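PDB 3LZA: putative SnoaL-like polyketide cyclase from Shewanella denitrificans, which is of unconfirmed function but, as a SnoaL-like member of the NTF2 clan, may be a polyketide cyclase or related lyase. Local coordinates for residues 25-36 with 48-58. Numbering follows the deposited sequence.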
ATOM      1  N   TYR A  25      -7.724  22.043 -10.287  1.00 12.27           N
ATOM      2  CA  TYR A  25      -8.437  21.055 -11.103  1.00 11.56           C
ATOM      3  C   TYR A  25      -8.169  21.212 -12.595  1.00 10.68           C
ATOM      4  O   TYR A  25      -8.356  20.264 -13.365  1.00 11.75           O
ATOM      5  CB  TYR A  25      -9.934  21.053 -10.771  1.00 11.55           C
ATOM      6  CG  TYR A  25     -10.167  20.884  -9.279  1.00 12.70           C
ATOM      7  CD1 TYR A  25      -9.668  19.761  -8.605  1.00 12.75           C
ATOM      8  CD2 TYR A  25     -10.883  21.830  -8.542  1.00 14.48           C
ATOM      9  CE1 TYR A  25      -9.851  19.595  -7.215  1.00 14.26           C
ATOM     10  CE2 TYR A  25     -11.061  21.683  -7.140  1.00  9.06           C
ATOM     11  CZ  TYR A  25     -10.560  20.533  -6.508  1.00 14.16           C
ATOM     12  OH  TYR A  25     -10.692  20.324  -5.153  1.00 17.83           O
ATOM     13  N   GLN A  26      -7.670  22.390 -13.001  1.00  9.55           N
ATOM     14  CA  GLN A  26      -7.246  22.572 -14.369  1.00  8.51           C
ATOM     15  C   GLN A  26      -6.031  21.706 -14.591  1.00  9.06           C
ATOM     16  O   GLN A  26      -5.998  20.926 -15.534  1.00  8.91           O
ATOM     17  CB  GLN A  26      -6.958  24.060 -14.688  1.00  7.64           C
ATOM     18  CG  GLN A  26      -8.183  24.988 -14.652  1.00  9.20           C
ATOM     19  CD  GLN A  26      -8.562  25.460 -13.248  1.00  9.87           C
ATOM     20  OE1 GLN A  26      -7.698  25.550 -12.360  1.00  8.67           O
ATOM     21  NE2 GLN A  26      -9.857  25.745 -13.032  1.00  6.73           N
ATOM     22  N   THR A  27      -5.039  21.798 -13.707  1.00  8.65           N
ATOM     23  CA  THR A  27      -3.858  20.941 -13.824  1.00  9.60           C
ATOM     24  C   THR A  27      -4.202  19.482 -13.587  1.00  9.01           C
ATOM     25  O   THR A  27      -3.731  18.639 -14.313  1.00 10.57           O
ATOM     26  CB  THR A  27      -2.745  21.386 -12.846  1.00  8.75           C
ATOM     27  OG1 THR A  27      -2.439  22.736 -13.127  1.00 10.22           O
ATOM     28  CG2 THR A  27      -1.437  20.549 -12.982  1.00  9.55           C
ATOM     29  N   LEU A  28      -5.008  19.175 -12.572  1.00 10.30           N
ATOM     30  CA  LEU A  28      -5.312  17.789 -12.251  1.00 10.57           C
ATOM     31  C   LEU A  28      -6.000  17.069 -13.442  1.00 10.68           C
ATOM     32  O   LEU A  28      -5.650  15.906 -13.784  1.00 10.88           O
ATOM     33  CB  LEU A  28      -6.132  17.695 -10.945  1.00 11.36           C
ATOM     34  CG  LEU A  28      -6.270  16.314 -10.332  1.00 12.52           C
ATOM     35  CD1 LEU A  28      -4.873  15.721 -10.020  1.00 12.86           C
ATOM     36  CD2 LEU A  28      -7.152  16.351  -9.113  1.00 11.04           C
ATOM     37  N   SER A  29      -6.930  17.770 -14.099  1.00 10.39           N
ATOM     38  CA  SER A  29      -7.684  17.202 -15.198  1.00 10.05           C
ATOM     39  C   SER A  29      -6.813  16.746 -16.335  1.00 10.35           C
ATOM     40  O   SER A  29      -7.215  15.823 -17.012  1.00 12.48           O
ATOM     41  CB  SER A  29      -8.741  18.164 -15.770  1.00  9.41           C
ATOM     42  OG  SER A  29      -8.170  19.266 -16.427  1.00 10.78           O
ATOM     43  N   LYS A  30      -5.655  17.383 -16.565  1.00 11.24           N
ATOM     44  CA  LYS A  30      -4.681  16.890 -17.563  1.00 11.57           C
ATOM     45  C   LYS A  30      -4.213  15.432 -17.356  1.00 11.76           C
ATOM     46  O   LYS A  30      -3.771  14.764 -18.329  1.00 11.50           O
ATOM     47  CB  LYS A  30      -3.398  17.770 -17.630  1.00 12.44           C
ATOM     48  CG  LYS A  30      -3.553  19.273 -17.911  1.00 17.06           C
ATOM     49  CD  LYS A  30      -4.543  19.622 -19.021  1.00 22.19           C
ATOM     50  CE  LYS A  30      -4.719  21.150 -19.147  1.00 25.11           C
ATOM     51  NZ  LYS A  30      -5.942  21.631 -18.375  1.00 26.79           N
ATOM     52  N   TYR A  31      -4.260  14.942 -16.117  1.00 11.25           N
ATOM     53  CA  TYR A  31      -3.848  13.561 -15.827  1.00 11.01           C
ATOM     54  C   TYR A  31      -4.935  12.517 -16.010  1.00 11.18           C
ATOM     55  O   TYR A  31      -4.633  11.330 -15.977  1.00 11.95           O
ATOM     56  CB  TYR A  31      -3.310  13.442 -14.404  1.00 11.53           C
ATOM     57  CG  TYR A  31      -2.034  14.203 -14.165  1.00 11.62           C
ATOM     58  CD1 TYR A  31      -0.786  13.625 -14.425  1.00 15.60           C
ATOM     59  CD2 TYR A  31      -2.070  15.482 -13.662  1.00 13.12           C
ATOM     60  CE1 TYR A  31       0.405  14.338 -14.162  1.00 15.31           C
ATOM     61  CE2 TYR A  31      -0.896  16.215 -13.409  1.00 15.71           C
ATOM     62  CZ  TYR A  31       0.331  15.636 -13.667  1.00 15.64           C
ATOM     63  OH  TYR A  31       1.456  16.365 -13.392  1.00 18.30           O
ATOM     64  N   TYR A  32      -6.191  12.941 -16.116  1.00 10.52           N
ATOM     65  CA  TYR A  32      -7.315  12.033 -16.258  1.00 10.84           C
ATOM     66  C   TYR A  32      -7.874  11.907 -17.676  1.00 10.85           C
ATOM     67  O   TYR A  32      -7.916  12.872 -18.463  1.00 11.43           O
ATOM     68  CB  TYR A  32      -8.487  12.459 -15.352  1.00 10.60           C
ATOM     69  CG  TYR A  32      -8.215  12.593 -13.878  1.00 10.67           C
ATOM     70  CD1 TYR A  32      -7.493  11.637 -13.183  1.00 10.15           C
ATOM     71  CD2 TYR A  32      -8.801  13.633 -13.145  1.00  8.43           C
ATOM     72  CE1 TYR A  32      -7.262  11.748 -11.838  1.00  9.85           C
ATOM     73  CE2 TYR A  32      -8.579  13.764 -11.784  1.00 10.42           C
ATOM     74  CZ  TYR A  32      -7.819  12.800 -11.119  1.00  9.49           C
ATOM     75  OH  TYR A  32      -7.597  12.912  -9.751  1.00  7.83           O
ATOM     76  N   ASN A  33      -8.305  10.688 -17.997  1.00 10.39           N
ATOM     77  CA  ASN A  33      -9.161  10.419 -19.157  1.00 10.93           C
ATOM     78  C   ASN A  33     -10.510   9.836 -18.677  1.00 10.95           C
ATOM     79  O   ASN A  33     -10.735   9.718 -17.484  1.00  9.52           O
ATOM     80  CB  ASN A  33      -8.474   9.453 -20.105  1.00 12.67           C
ATOM     81  CG  ASN A  33      -8.089   8.143 -19.430  1.00 13.89           C
ATOM     82  OD1 ASN A  33      -8.936   7.428 -18.888  1.00 15.78           O
ATOM     83  ND2 ASN A  33      -6.795   7.814 -19.466  1.00 22.57           N
ATOM     84  N   ARG A  34     -11.396   9.489 -19.600  1.00 11.34           N
ATOM     85  CA  ARG A  34     -12.706   8.920 -19.235  1.00 12.80           C
ATOM     86  C   ARG A  34     -12.625   7.587 -18.466  1.00 12.86           C
ATOM     87  O   ARG A  34     -13.572   7.207 -17.813  1.00 14.90           O
ATOM     88  CB  ARG A  34     -13.579   8.726 -20.507  1.00 12.28           C
ATOM     89  CG  ARG A  34     -13.151   7.479 -21.333  1.00 15.72           C
ATOM     90  CD  ARG A  34     -14.119   7.062 -22.424  1.00 17.43           C
ATOM     91  NE  ARG A  34     -14.392   8.159 -23.344  1.00 21.98           N
ATOM     92  CZ  ARG A  34     -13.649   8.490 -24.415  1.00 23.61           C
ATOM     93  NH1 ARG A  34     -12.533   7.823 -24.720  1.00 24.08           N
ATOM     94  NH2 ARG A  34     -14.038   9.498 -25.200  1.00 22.53           N
ATOM     95  N   ASP A  35     -11.510   6.875 -18.562  1.00 13.33           N
ATOM     96  CA  ASP A  35     -11.357   5.553 -17.957  1.00 13.67           C
ATOM     97  C   ASP A  35     -10.521   5.530 -16.683  1.00 12.52           C
ATOM     98  O   ASP A  35     -10.290   4.458 -16.125  1.00 13.58           O
ATOM     99  CB  ASP A  35     -10.764   4.638 -18.990  1.00 13.65           C
ATOM    100  CG  ASP A  35     -11.617   4.606 -20.244  1.00 16.69           C
ATOM    101  OD1 ASP A  35     -12.872   4.589 -20.075  1.00 18.13           O
ATOM    102  OD2 ASP A  35     -11.051   4.665 -21.344  1.00 14.43           O
ATOM    103  N   SER A  36     -10.071   6.696 -16.227  1.00 10.94           N
ATOM    104  CA  SER A  36      -9.261   6.792 -14.986  1.00  8.90           C
ATOM    105  C   SER A  36     -10.114   6.358 -13.789  1.00  8.47           C
ATOM    106  O   SER A  36     -11.283   6.768 -13.652  1.00  7.14           O
ATOM    107  CB  SER A  36      -8.760   8.230 -14.781  1.00  8.38           C
ATOM    108  OG  SER A  36      -7.905   8.676 -15.819  1.00  9.15           O
ATOM    109  N   ILE A  48     -14.876   7.382 -11.350  1.00  9.00           N
ATOM    110  CA  ILE A  48     -14.345   6.986 -12.648  1.00  8.95           C
ATOM    111  C   ILE A  48     -14.505   8.083 -13.688  1.00  9.20           C
ATOM    112  O   ILE A  48     -15.599   8.578 -13.923  1.00  7.19           O
ATOM    113  CB  ILE A  48     -15.023   5.673 -13.151  1.00  9.25           C
ATOM    114  CG1 ILE A  48     -14.848   4.541 -12.108  1.00  8.88           C
ATOM    115  CG2 ILE A  48     -14.389   5.258 -14.476  1.00  9.47           C
ATOM    116  CD1 ILE A  48     -15.731   3.380 -12.288  1.00  8.55           C
ATOM    117  N   GLY A  49     -13.402   8.426 -14.350  1.00 10.09           N
ATOM    118  CA  GLY A  49     -13.393   9.457 -15.389  1.00  8.86           C
ATOM    119  C   GLY A  49     -13.177  10.872 -14.854  1.00  8.43           C
ATOM    120  O   GLY A  49     -13.501  11.160 -13.718  1.00  9.11           O
ATOM    121  N   THR A  50     -12.592  11.723 -15.695  1.00  9.02           N
ATOM    122  CA  THR A  50     -12.302  13.134 -15.399  1.00  9.20           C
ATOM    123  C   THR A  50     -13.456  13.835 -14.701  1.00  8.85           C
ATOM    124  O   THR A  50     -13.315  14.383 -13.610  1.00  8.53           O
ATOM    125  CB  THR A  50     -11.919  13.893 -16.704  1.00  9.61           C
ATOM    126  OG1 THR A  50     -10.917  13.151 -17.387  1.00 11.61           O
ATOM    127  CG2 THR A  50     -11.392  15.279 -16.386  1.00 11.49           C
ATOM    128  N   ARG A  51     -14.613  13.820 -15.324  1.00  9.51           N
ATOM    129  CA  ARG A  51     -15.730  14.579 -14.777  1.00  9.05           C
ATOM    130  C   ARG A  51     -16.194  14.097 -13.384  1.00  8.62           C
ATOM    131  O   ARG A  51     -16.465  14.916 -12.523  1.00  8.87           O
ATOM    132  CB  ARG A  51     -16.878  14.565 -15.759  1.00  9.31           C
ATOM    133  CG  ARG A  51     -16.641  15.395 -17.014  1.00 10.70           C
ATOM    134  CD  ARG A  51     -17.926  15.571 -17.789  1.00 11.68           C
ATOM    135  NE  ARG A  51     -17.764  16.363 -19.010  1.00 15.34           N
ATOM    136  CZ  ARG A  51     -18.762  16.898 -19.714  1.00 15.65           C
ATOM    137  NH1 ARG A  51     -20.044  16.747 -19.346  1.00 15.03           N
ATOM    138  NH2 ARG A  51     -18.476  17.595 -20.810  1.00 16.76           N
ATOM    139  N   SER A  52     -16.316  12.789 -13.177  1.00  7.13           N
ATOM    140  CA  SER A  52     -16.795  12.275 -11.879  1.00  8.23           C
ATOM    141  C   SER A  52     -15.766  12.458 -10.785  1.00  7.41           C
ATOM    142  O   SER A  52     -16.146  12.707  -9.640  1.00  7.72           O
ATOM    143  CB  SER A  52     -17.153  10.784 -11.947  1.00  8.06           C
ATOM    144  OG  SER A  52     -18.250  10.596 -12.853  1.00 13.78           O
ATOM    145  N   ILE A  53     -14.476  12.336 -11.132  1.00  6.97           N
ATOM    146  CA  ILE A  53     -13.394  12.399 -10.104  1.00  7.54           C
ATOM    147  C   ILE A  53     -13.274  13.867  -9.669  1.00  9.12           C
ATOM    148  O   ILE A  53     -13.226  14.169  -8.456  1.00  9.84           O
ATOM    149  CB  ILE A  53     -12.050  11.873 -10.636  1.00  8.24           C
ATOM    150  CG1 ILE A  53     -12.104  10.354 -10.823  1.00  6.89           C
ATOM    151  CG2 ILE A  53     -10.902  12.233  -9.692  1.00  8.21           C
ATOM    152  CD1 ILE A  53     -10.956   9.700 -11.621  1.00  8.82           C
ATOM    153  N   ILE A  54     -13.203  14.767 -10.648  1.00  8.99           N
ATOM    154  CA  ILE A  54     -13.115  16.196 -10.359  1.00  9.35           C
ATOM    155  C   ILE A  54     -14.296  16.672  -9.540  1.00 10.02           C
ATOM    156  O   ILE A  54     -14.104  17.413  -8.577  1.00 10.50           O
ATOM    157  CB  ILE A  54     -12.913  17.044 -11.617  1.00  9.61           C
ATOM    158  CG1 ILE A  54     -11.565  16.718 -12.277  1.00 10.97           C
ATOM    159  CG2 ILE A  54     -13.019  18.545 -11.292  1.00 11.24           C
ATOM    160  CD1 ILE A  54     -10.378  17.204 -11.563  1.00 11.54           C
ATOM    161  N   ALA A  55     -15.508  16.282  -9.927  1.00 10.47           N
ATOM    162  CA  ALA A  55     -16.734  16.657  -9.216  1.00 10.21           C
ATOM    163  C   ALA A  55     -16.721  16.188  -7.755  1.00 10.97           C
ATOM    164  O   ALA A  55     -17.180  16.919  -6.874  1.00 10.27           O
ATOM    165  CB  ALA A  55     -18.018  16.159  -9.980  1.00  9.77           C
ATOM    166  N   PHE A  56     -16.183  14.998  -7.492  1.00 10.54           N
ATOM    167  CA  PHE A  56     -16.059  14.459  -6.135  1.00 11.66           C
ATOM    168  C   PHE A  56     -15.044  15.248  -5.304  1.00 11.58           C
ATOM    169  O   PHE A  56     -15.280  15.536  -4.151  1.00 11.82           O
ATOM    170  CB  PHE A  56     -15.719  12.938  -6.179  1.00 12.14           C
ATOM    171  CG  PHE A  56     -15.232  12.375  -4.859  1.00 14.60           C
ATOM    172  CD1 PHE A  56     -16.120  12.182  -3.802  1.00 20.63           C
ATOM    173  CD2 PHE A  56     -13.915  12.018  -4.690  1.00 19.08           C
ATOM    174  CE1 PHE A  56     -15.659  11.636  -2.579  1.00 21.27           C
ATOM    175  CE2 PHE A  56     -13.461  11.488  -3.489  1.00 21.76           C
ATOM    176  CZ  PHE A  56     -14.353  11.311  -2.434  1.00 20.84           C
ATOM    177  N   LEU A  57     -13.925  15.618  -5.913  1.00 11.07           N
ATOM    178  CA  LEU A  57     -12.898  16.354  -5.217  1.00 11.33           C
ATOM    179  C   LEU A  57     -13.400  17.758  -4.923  1.00 10.52           C
ATOM    180  O   LEU A  57     -13.140  18.292  -3.862  1.00  9.98           O
ATOM    181  CB  LEU A  57     -11.615  16.428  -6.064  1.00 11.04           C
ATOM    182  CG  LEU A  57     -10.848  15.125  -6.226  1.00 12.43           C
ATOM    183  CD1 LEU A  57      -9.636  15.349  -7.138  1.00 12.60           C
ATOM    184  CD2 LEU A  57     -10.436  14.476  -4.892  1.00 13.96           C
ATOM    185  N   GLN A  58     -14.153  18.351  -5.847  1.00 10.89           N
ATOM    186  CA  GLN A  58     -14.768  19.653  -5.580  1.00 11.47           C
ATOM    187  C   GLN A  58     -15.724  19.626  -4.387  1.00 12.68           C
ATOM    188  O   GLN A  58     -15.657  20.505  -3.554  1.00 12.89           O
ATOM    189  CB  GLN A  58     -15.556  20.168  -6.780  1.00 12.01           C
ATOM    190  CG  GLN A  58     -14.727  20.589  -7.947  1.00 10.68           C
ATOM    191  CD  GLN A  58     -15.598  20.825  -9.162  1.00 10.08           C
ATOM    192  OE1 GLN A  58     -16.709  20.309  -9.231  1.00  9.39           O
ATOM    193  NE2 GLN A  58     -15.152  21.675 -10.052  1.00 13.88           N
TER
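Ile-48, the last residue of strand 45-48, sits beside Ser-36, just ahead of strand 37-40, and from here the chain turns into helix 50-61, one of the helices packed on the curved mixed sheet of this NTF2-like, SnoaL-type fold. The contact illustrates how a helix start can be fixed by backbone and its flank by side chains. Ile-48 offers its CA-H to Ser-36 O, and the same oxygen takes a nearly straight hydrogen bond from Gly-49 N, 2.8 Å long and in the carbonyl plane. At Gly-49, the N-cap, a side chain would collide with Arg-34 O and, at these backbone angles, jam against the carbonyl O of Ile-48, which alone calls for glycine. Thr-50 N then donates a bent hydrogen bond (N-H...O 136°) to Asn-33 O from above the carbonyl plane, while its methyl CG2 meets Ser-29 CB. Next along the helix, Ile-53 lies over one face of the Tyr-32 ring: CD1 makes a CH-pi contact 4.3 Å from the centroid, and CG2 sits near CZ and OH. The same hydroxyl is hydrogen-bonded to that of Tyr-16 in helix 8-21, so Tyr-32 joins both helices. Ile-54 sends CD1 to the ring's edge, 3.9 Å from Tyr-32 CE2, and its CG1 being anti to the carbonyl carbon (chi1 -64°) lets the same methyl also touch Tyr-25 CB and Leu-28 CD2. Leu-57 crosses Leu-28 at about a right angle, Leu-57 CD1 and Leu-28 CD2 3.3 Å apart, closer than usual for two methyl groups; its CB lies 3.8 Å from Tyr-25 CE1. Gln-58 lays CG 3.9 Å from Tyr-25 CE2. With an alanine at Tyr-25, Leu-57 CB and Gln-58 CG are likely to be left without the ring they rest against. Phenol and Gln-58 amide planes stand 84° apart.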